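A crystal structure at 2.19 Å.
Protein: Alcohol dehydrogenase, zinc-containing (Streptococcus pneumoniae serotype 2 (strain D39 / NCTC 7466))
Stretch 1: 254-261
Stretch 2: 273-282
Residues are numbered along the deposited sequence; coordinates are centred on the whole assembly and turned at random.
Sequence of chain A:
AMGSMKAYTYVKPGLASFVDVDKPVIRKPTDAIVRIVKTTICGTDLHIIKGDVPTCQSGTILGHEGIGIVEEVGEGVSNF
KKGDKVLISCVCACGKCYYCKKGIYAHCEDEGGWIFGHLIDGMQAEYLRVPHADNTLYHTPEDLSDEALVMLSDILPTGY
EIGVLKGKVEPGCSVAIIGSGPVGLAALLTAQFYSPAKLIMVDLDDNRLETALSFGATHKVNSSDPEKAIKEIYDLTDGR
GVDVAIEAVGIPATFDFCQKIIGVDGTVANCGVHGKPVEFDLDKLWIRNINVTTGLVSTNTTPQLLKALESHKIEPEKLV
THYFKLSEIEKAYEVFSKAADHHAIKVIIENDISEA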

# COMPACT_ATOMS: atom_id res chain seq x y z
N THR A 254 14.98 9.26 -3.50
CA THR A 254 14.22 9.38 -2.26
C THR A 254 13.28 8.19 -2.09
O THR A 254 13.13 7.67 -0.97
CB THR A 254 13.47 10.72 -2.21
OG1 THR A 254 12.68 10.89 -3.40
CG2 THR A 254 14.47 11.88 -2.10
N PHE A 255 12.65 7.72 -3.16
CA PHE A 255 11.86 6.51 -3.03
C PHE A 255 12.74 5.36 -2.57
O PHE A 255 12.33 4.56 -1.72
CB PHE A 255 11.17 6.13 -4.33
CG PHE A 255 10.40 4.82 -4.23
CD1 PHE A 255 9.11 4.79 -3.71
CD2 PHE A 255 11.00 3.61 -4.61
CE1 PHE A 255 8.41 3.60 -3.59
CE2 PHE A 255 10.30 2.42 -4.50
CZ PHE A 255 9.01 2.41 -3.99
N ASP A 256 13.97 5.30 -3.09
CA ASP A 256 14.86 4.21 -2.71
C ASP A 256 15.25 4.30 -1.24
O ASP A 256 15.31 3.28 -0.54
CB ASP A 256 16.10 4.23 -3.60
CG ASP A 256 17.04 3.10 -3.27
OD1 ASP A 256 16.60 1.92 -3.34
OD2 ASP A 256 18.20 3.38 -2.91
N PHE A 257 15.55 5.52 -0.76
CA PHE A 257 15.85 5.73 0.65
C PHE A 257 14.70 5.24 1.54
O PHE A 257 14.91 4.51 2.52
CB PHE A 257 16.12 7.21 0.89
CG PHE A 257 16.75 7.52 2.22
CD1 PHE A 257 18.13 7.49 2.38
CD2 PHE A 257 15.96 7.86 3.30
CE1 PHE A 257 18.70 7.78 3.62
CE2 PHE A 257 16.52 8.16 4.52
CZ PHE A 257 17.89 8.11 4.69
N CYS A 258 13.47 5.64 1.19
CA CYS A 258 12.30 5.25 1.97
C CYS A 258 12.20 3.74 2.11
O CYS A 258 11.86 3.23 3.19
CB CYS A 258 11.04 5.79 1.31
SG CYS A 258 10.76 7.52 1.66
N GLN A 259 12.48 3.00 1.03
CA GLN A 259 12.27 1.56 1.11
C GLN A 259 13.39 0.88 1.89
O GLN A 259 13.20 -0.25 2.34
CB GLN A 259 12.10 0.96 -0.30
CG GLN A 259 13.33 0.85 -1.13
CD GLN A 259 13.06 0.19 -2.49
OE1 GLN A 259 12.05 -0.50 -2.67
NE2 GLN A 259 13.97 0.41 -3.44
N LYS A 260 14.50 1.57 2.12
CA LYS A 260 15.58 1.03 2.94
C LYS A 260 15.38 1.25 4.44
O LYS A 260 16.03 0.57 5.24
CB LYS A 260 16.91 1.64 2.49
CG LYS A 260 17.30 1.14 1.09
CD LYS A 260 18.80 1.25 0.88
CE LYS A 260 19.29 0.33 -0.24
NZ LYS A 260 18.31 0.24 -1.35
N ILE A 261 14.51 2.16 4.86
CA ILE A 261 14.39 2.50 6.28
C ILE A 261 13.07 2.07 6.88
O ILE A 261 12.91 2.15 8.10
CB ILE A 261 14.61 4.01 6.53
CG1 ILE A 261 13.56 4.85 5.78
CG2 ILE A 261 16.03 4.39 6.14
CD1 ILE A 261 13.32 6.29 6.36
N VAL A 273 4.86 13.97 -7.21
CA VAL A 273 4.89 13.52 -8.59
C VAL A 273 6.23 12.87 -8.89
O VAL A 273 7.30 13.37 -8.49
CB VAL A 273 4.67 14.72 -9.53
CG1 VAL A 273 4.43 14.24 -10.94
CG2 VAL A 273 3.51 15.57 -9.01
N HIS A 274 6.19 11.73 -9.57
CA HIS A 274 7.40 11.09 -10.08
C HIS A 274 7.37 11.18 -11.59
O HIS A 274 6.33 10.99 -12.22
CB HIS A 274 7.51 9.63 -9.62
CG HIS A 274 7.87 9.48 -8.17
ND1 HIS A 274 9.11 9.05 -7.76
CD2 HIS A 274 7.15 9.70 -7.04
CE1 HIS A 274 9.14 9.01 -6.44
NE2 HIS A 274 7.96 9.40 -5.98
N GLY A 275 8.52 11.51 -12.18
CA GLY A 275 8.60 11.62 -13.63
C GLY A 275 9.20 10.38 -14.25
O GLY A 275 9.18 10.22 -15.48
N LYS A 276 9.74 9.51 -13.41
CA LYS A 276 10.29 8.23 -13.84
C LYS A 276 9.71 7.11 -13.00
O LYS A 276 9.35 7.34 -11.84
CB LYS A 276 11.82 8.19 -13.72
CG LYS A 276 12.57 8.97 -14.79
CD LYS A 276 13.96 8.37 -15.02
CE LYS A 276 14.79 8.32 -13.75
NZ LYS A 276 14.95 9.67 -13.12
N PRO A 277 9.62 5.90 -13.53
CA PRO A 277 9.31 4.75 -12.68
C PRO A 277 10.48 4.48 -11.75
O PRO A 277 11.59 4.97 -11.94
CB PRO A 277 9.09 3.60 -13.67
CG PRO A 277 9.91 3.98 -14.86
CD PRO A 277 9.87 5.50 -14.93
N VAL A 278 10.21 3.70 -10.71
CA VAL A 278 11.22 3.44 -9.70
C VAL A 278 11.42 1.94 -9.57
O VAL A 278 10.56 1.14 -9.96
CB VAL A 278 10.87 4.08 -8.35
CG1 VAL A 278 10.83 5.62 -8.48
CG2 VAL A 278 9.52 3.53 -7.84
N GLU A 279 12.58 1.56 -9.03
CA GLU A 279 12.87 0.16 -8.76
C GLU A 279 12.39 -0.20 -7.35
O GLU A 279 12.92 0.30 -6.35
CB GLU A 279 14.37 -0.14 -8.92
CG GLU A 279 14.69 -1.61 -8.64
CD GLU A 279 15.88 -2.13 -9.43
OE1 GLU A 279 16.81 -2.70 -8.82
OE2 GLU A 279 15.89 -1.97 -10.67
N PHE A 280 11.39 -1.06 -7.29
CA PHE A 280 10.79 -1.53 -6.05
C PHE A 280 11.43 -2.87 -5.68
O PHE A 280 11.32 -3.83 -6.44
CB PHE A 280 9.28 -1.65 -6.25
CG PHE A 280 8.54 -2.04 -5.04
CD1 PHE A 280 8.88 -1.52 -3.80
CD2 PHE A 280 7.47 -2.92 -5.14
CE1 PHE A 280 8.18 -1.89 -2.68
CE2 PHE A 280 6.77 -3.29 -4.00
CZ PHE A 280 7.13 -2.77 -2.78
N ASP A 281 12.09 -2.92 -4.52
CA ASP A 281 12.90 -4.07 -4.11
C ASP A 281 12.06 -5.20 -3.52
O ASP A 281 12.29 -5.68 -2.41
CB ASP A 281 13.96 -3.64 -3.10
CG ASP A 281 15.05 -2.81 -3.71
OD1 ASP A 281 15.19 -2.83 -4.94
OD2 ASP A 281 15.77 -2.12 -2.94
N LEU A 282 11.09 -5.67 -4.31
CA LEU A 282 10.19 -6.73 -3.85
C LEU A 282 10.93 -8.00 -3.43
O LEU A 282 10.43 -8.76 -2.60
CB LEU A 282 9.16 -7.05 -4.94
CG LEU A 282 7.69 -6.70 -4.69
CD1 LEU A 282 6.84 -7.25 -5.80
CD2 LEU A 282 7.19 -7.19 -3.33

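A single amide side chain can join a helix to a neighbouring strand by mimicking a strand's own backbone, since a primary amide offers a donor and an acceptor much as a peptide group does. Gln259 is a clear example. Gln259 OE1 accepts a nearly straight hydrogen bond from the backbone N of Asp281 (3.0 Å, 175° at the hydrogen), while Gln259 NE2 donates a more bent one to the backbone O of Glu279 (3.1 Å, 144°). Both partners are main-chain atoms, so Gln259 bonds to the backbone where the strand ends, at Glu279 within it and at Asp281 just beyond.

The second amide hydrogen is used within the helix: Gln259 NE2 also donates to Asp256 OD1 (3.0 Å), which helps to hold the amide in place. Proximity alone is a poor guide here, for Gln259 NE2 lies 3.1 Å from Asp281 OD2, yet the angle is too poor for a hydrogen bond.

Charged groups lie beside the amide. Asp256 OD1 and Asp281 OD2 approach to 4.1 Å, an unfavourable pairing of like charges that Lys260 can offset. Lys260 NZ forms a salt bridge with Asp256 OD1 at 3.1 Å, including a weak hydrogen bond, and a long one with Asp281 OD2 at 3.8 Å.

One helical turn before Gln259, Phe255 supplies the apolar counterpart. Its CA-to-CB bond points toward the other stretch, and Val278 CG2 sits over one face of the Phe255 ring, 3.6 Å from Phe255 CD2 and 3.7 Å from the ring centroid, in a CH-pi contact only 20° off the normal. At the ring edge, Phe255 CZ meets Phe280 CD1 at 3.9 Å. Phe255 CB also packs against His274 CE1 at 4.1 Å. Helix and strand axes run nearly parallel, at 15°; Val278 meets the aromatic ring, Glu279 and Phe280 touch both ring and amide, and Asp281, just beyond the strand, meets the amide.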